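Local coordinates for protein (R)-specific secondary-alkylsulfatase (PDB 4AXH) that hydrolyses (R)-secondary-alkyl sulfates with strict inversion of configuration, using a zinc-dependent active site, to give (S)-alcohols and sulfate, at residues N134-E139 / V145-L150. Numbering follows the deposited sequence.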
ATOM      1  N   ASN A 134      -3.672  27.383   5.706  1.00 24.48           N
ATOM      2  CA  ASN A 134      -4.405  28.465   6.352  1.00 25.59           C
ATOM      3  C   ASN A 134      -4.250  28.381   7.861  1.00 31.49           C
ATOM      4  O   ASN A 134      -4.033  27.287   8.420  1.00 29.17           O
ATOM      5  CB  ASN A 134      -5.927  28.381   6.025  1.00 29.87           C
ATOM      6  CG  ASN A 134      -6.293  28.335   4.561  1.00 43.79           C
ATOM      7  OD1 ASN A 134      -5.537  28.747   3.658  1.00 30.14           O
ATOM      8  ND2 ASN A 134      -7.482  27.842   4.303  1.00 31.54           N
ATOM      9  N   MET A 135      -4.422  29.552   8.521  1.00 29.45           N
ATOM     10  CA  MET A 135      -4.404  29.694   9.976  1.00 28.53           C
ATOM     11  C   MET A 135      -5.797  30.215  10.375  1.00 31.02           C
ATOM     12  O   MET A 135      -6.241  31.258   9.887  1.00 29.86           O
ATOM     13  CB  MET A 135      -3.297  30.700  10.396  1.00 31.27           C
ATOM     14  CG  MET A 135      -3.109  30.863  11.917  1.00 34.87           C
ATOM     15  SD  MET A 135      -2.144  32.345  12.371  1.00 38.87           S
ATOM     16  CE  MET A 135      -0.455  31.818  11.895  1.00 35.38           C
ATOM     17  N   THR A 136      -6.481  29.489  11.227  1.00 27.77           N
ATOM     18  CA  THR A 136      -7.777  29.921  11.746  1.00 28.59           C
ATOM     19  C   THR A 136      -7.525  30.644  13.093  1.00 35.09           C
ATOM     20  O   THR A 136      -6.869  30.086  13.978  1.00 35.21           O
ATOM     21  CB  THR A 136      -8.693  28.721  11.918  1.00 39.10           C
ATOM     22  OG1 THR A 136      -8.802  28.012  10.668  1.00 35.47           O
ATOM     23  CG2 THR A 136     -10.053  29.114  12.480  1.00 38.81           C
ATOM     24  N   ILE A 137      -7.997  31.892  13.216  1.00 31.77           N
ATOM     25  CA  ILE A 137      -7.842  32.670  14.442  1.00 31.67           C
ATOM     26  C   ILE A 137      -9.179  32.879  15.137  1.00 35.99           C
ATOM     27  O   ILE A 137     -10.001  33.642  14.647  1.00 36.74           O
ATOM     28  CB  ILE A 137      -7.081  34.005  14.251  1.00 33.84           C
ATOM     29  CG1 ILE A 137      -5.729  33.780  13.584  1.00 33.05           C
ATOM     30  CG2 ILE A 137      -6.914  34.694  15.612  1.00 34.67           C
ATOM     31  CD1 ILE A 137      -5.280  34.881  12.682  1.00 36.72           C
ATOM     32  N   ILE A 138      -9.382  32.207  16.273  1.00 32.91           N
ATOM     33  CA  ILE A 138     -10.586  32.330  17.106  1.00 33.09           C
ATOM     34  C   ILE A 138     -10.243  33.332  18.201  1.00 38.22           C
ATOM     35  O   ILE A 138      -9.218  33.187  18.878  1.00 37.41           O
ATOM     36  CB  ILE A 138     -11.054  30.982  17.734  1.00 36.39           C
ATOM     37  CG1 ILE A 138     -10.964  29.802  16.770  1.00 37.66           C
ATOM     38  CG2 ILE A 138     -12.442  31.090  18.328  1.00 37.25           C
ATOM     39  CD1 ILE A 138     -10.855  28.416  17.493  1.00 41.33           C
ATOM     40  N   GLU A 139     -11.101  34.341  18.391  1.00 36.39           N
ATOM     41  CA  GLU A 139     -10.892  35.339  19.440  1.00 36.12           C
ATOM     42  C   GLU A 139     -10.977  34.803  20.881  1.00 49.87           C
ATOM     43  O   GLU A 139      -9.982  34.250  21.372  1.00 53.90           O
ATOM     44  CB  GLU A 139     -11.596  36.657  19.155  1.00 35.33           C
ATOM     45  CG  GLU A 139     -10.722  37.440  18.185  1.00 26.86           C
ATOM     46  CD  GLU A 139     -11.263  38.615  17.411  1.00 35.61           C
ATOM     47  OE1 GLU A 139     -12.359  39.124  17.739  1.00 46.03           O
ATOM     48  OE2 GLU A 139     -10.519  39.101  16.534  1.00 30.39           O
ATOM     49  N   VAL A 145      -7.161  31.723  20.256  1.00 38.08           N
ATOM     50  CA  VAL A 145      -7.089  30.282  20.044  1.00 36.37           C
ATOM     51  C   VAL A 145      -6.898  30.064  18.577  1.00 37.78           C
ATOM     52  O   VAL A 145      -7.645  30.588  17.751  1.00 37.20           O
ATOM     53  CB  VAL A 145      -8.133  29.388  20.754  1.00 39.54           C
ATOM     54  CG1 VAL A 145      -9.504  30.022  20.745  1.00 40.50           C
ATOM     55  CG2 VAL A 145      -8.160  27.965  20.200  1.00 37.98           C
ATOM     56  N   LEU A 146      -5.784  29.423  18.259  1.00 32.17           N
ATOM     57  CA  LEU A 146      -5.346  29.198  16.901  1.00 29.50           C
ATOM     58  C   LEU A 146      -5.519  27.762  16.476  1.00 35.99           C
ATOM     59  O   LEU A 146      -5.246  26.828  17.232  1.00 35.67           O
ATOM     60  CB  LEU A 146      -3.871  29.570  16.824  1.00 27.31           C
ATOM     61  CG  LEU A 146      -3.478  30.883  16.245  1.00 29.40           C
ATOM     62  CD1 LEU A 146      -4.124  32.036  16.953  1.00 29.17           C
ATOM     63  CD2 LEU A 146      -1.987  31.022  16.292  1.00 29.73           C
ATOM     64  N   ILE A 147      -5.971  27.579  15.254  1.00 34.25           N
ATOM     65  CA  ILE A 147      -6.012  26.244  14.667  1.00 32.83           C
ATOM     66  C   ILE A 147      -5.039  26.289  13.517  1.00 32.04           C
ATOM     67  O   ILE A 147      -5.222  27.064  12.583  1.00 29.10           O
ATOM     68  CB  ILE A 147      -7.376  25.479  14.475  1.00 35.40           C
ATOM     69  CG1 ILE A 147      -7.427  24.672  13.186  1.00 35.89           C
ATOM     70  CG2 ILE A 147      -8.656  26.305  14.717  1.00 34.13           C
ATOM     71  CD1 ILE A 147      -6.789  23.366  13.311  1.00 43.74           C
ATOM     72  N   ASP A 148      -3.899  25.603  13.731  1.00 27.39           N
ATOM     73  CA  ASP A 148      -2.709  25.475  12.906  1.00 26.06           C
ATOM     74  C   ASP A 148      -1.769  26.666  12.946  1.00 31.95           C
ATOM     75  O   ASP A 148      -2.158  27.785  13.329  1.00 29.85           O
ATOM     76  CB  ASP A 148      -2.985  24.897  11.512  1.00 27.41           C
ATOM     77  CG  ASP A 148      -3.516  23.486  11.584  1.00 28.57           C
ATOM     78  OD1 ASP A 148      -3.344  22.844  12.637  1.00 26.09           O
ATOM     79  OD2 ASP A 148      -4.136  23.035  10.604  1.00 31.41           O
ATOM     80  N   THR A 149      -0.491  26.409  12.592  1.00 30.66           N
ATOM     81  CA  THR A 149       0.571  27.407  12.681  1.00 31.05           C
ATOM     82  C   THR A 149       1.357  27.591  11.365  1.00 36.08           C
ATOM     83  O   THR A 149       2.514  28.035  11.390  1.00 35.78           O
ATOM     84  CB  THR A 149       1.498  26.988  13.822  1.00 34.01           C
ATOM     85  OG1 THR A 149       2.102  25.758  13.449  1.00 33.09           O
ATOM     86  CG2 THR A 149       0.774  26.821  15.160  1.00 27.30           C
ATOM     87  N   LEU A 150       0.724  27.246  10.219  1.00 30.72           N
ATOM     88  CA  LEU A 150       1.304  27.301   8.877  1.00 28.06           C
ATOM     89  C   LEU A 150       2.574  26.391   8.748  1.00 32.31           C
ATOM     90  O   LEU A 150       2.870  25.618   9.668  1.00 32.23           O
ATOM     91  CB  LEU A 150       1.540  28.754   8.408  1.00 27.15           C
ATOM     92  CG  LEU A 150       0.386  29.782   8.515  1.00 29.57           C
ATOM     93  CD1 LEU A 150       0.812  31.134   7.979  1.00 27.59           C
ATOM     94  CD2 LEU A 150      -0.858  29.321   7.778  1.00 25.27           C
TER
HETATM   95  O   HOH W   1      -1.498  26.093   8.776  1.00 27.78           O
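I137 and L146 lie side by side at the apolar centre of a beta hairpin, and CD1 of L146 is 4.1 Å from CG2 of I137. The hairpin joins strands 135-138 and 144-147 in the larger sheet of the metallo-beta-lactamase fold. Next to this pair, M135 runs out extended from chi1 (-176°), which sets SD beside CD2 of L146. The bend at chi3 then turns CE to CG of L150, 4.0 Å away. Helix 153-164 covers this face through A159, L160 and Y163. I138, V145, T136 and I147 point to the opposite face. There CB of I138 packs on CG1 of V145 at 3.5 Å, and CD1 of I138 reaches both V145 methyls. CG2 of I147 lies 3.7 Å from CB of T136.

The strands are antiparallel. I137 and L146 form the non-hydrogen-bonded pair, between two hydrogen-bonded ones. T136 and I147 exchange two bonds, with N of I147 3.0 Å from O of T136. I138 and V145 exchange two more, with N of I138 2.8 Å from O of V145.

Beyond the strand, D148 continues the chain toward the zinc site. Its OD2 is hydrogen-bonded to ND1 of H184, a zinc ligand, and also to S178 and Q354. D148 is thus a second-shell residue that probably orients this histidine. At the polar edge a water donates to O of N134 at 2.8 Å and accepts a weak bond from N of L150.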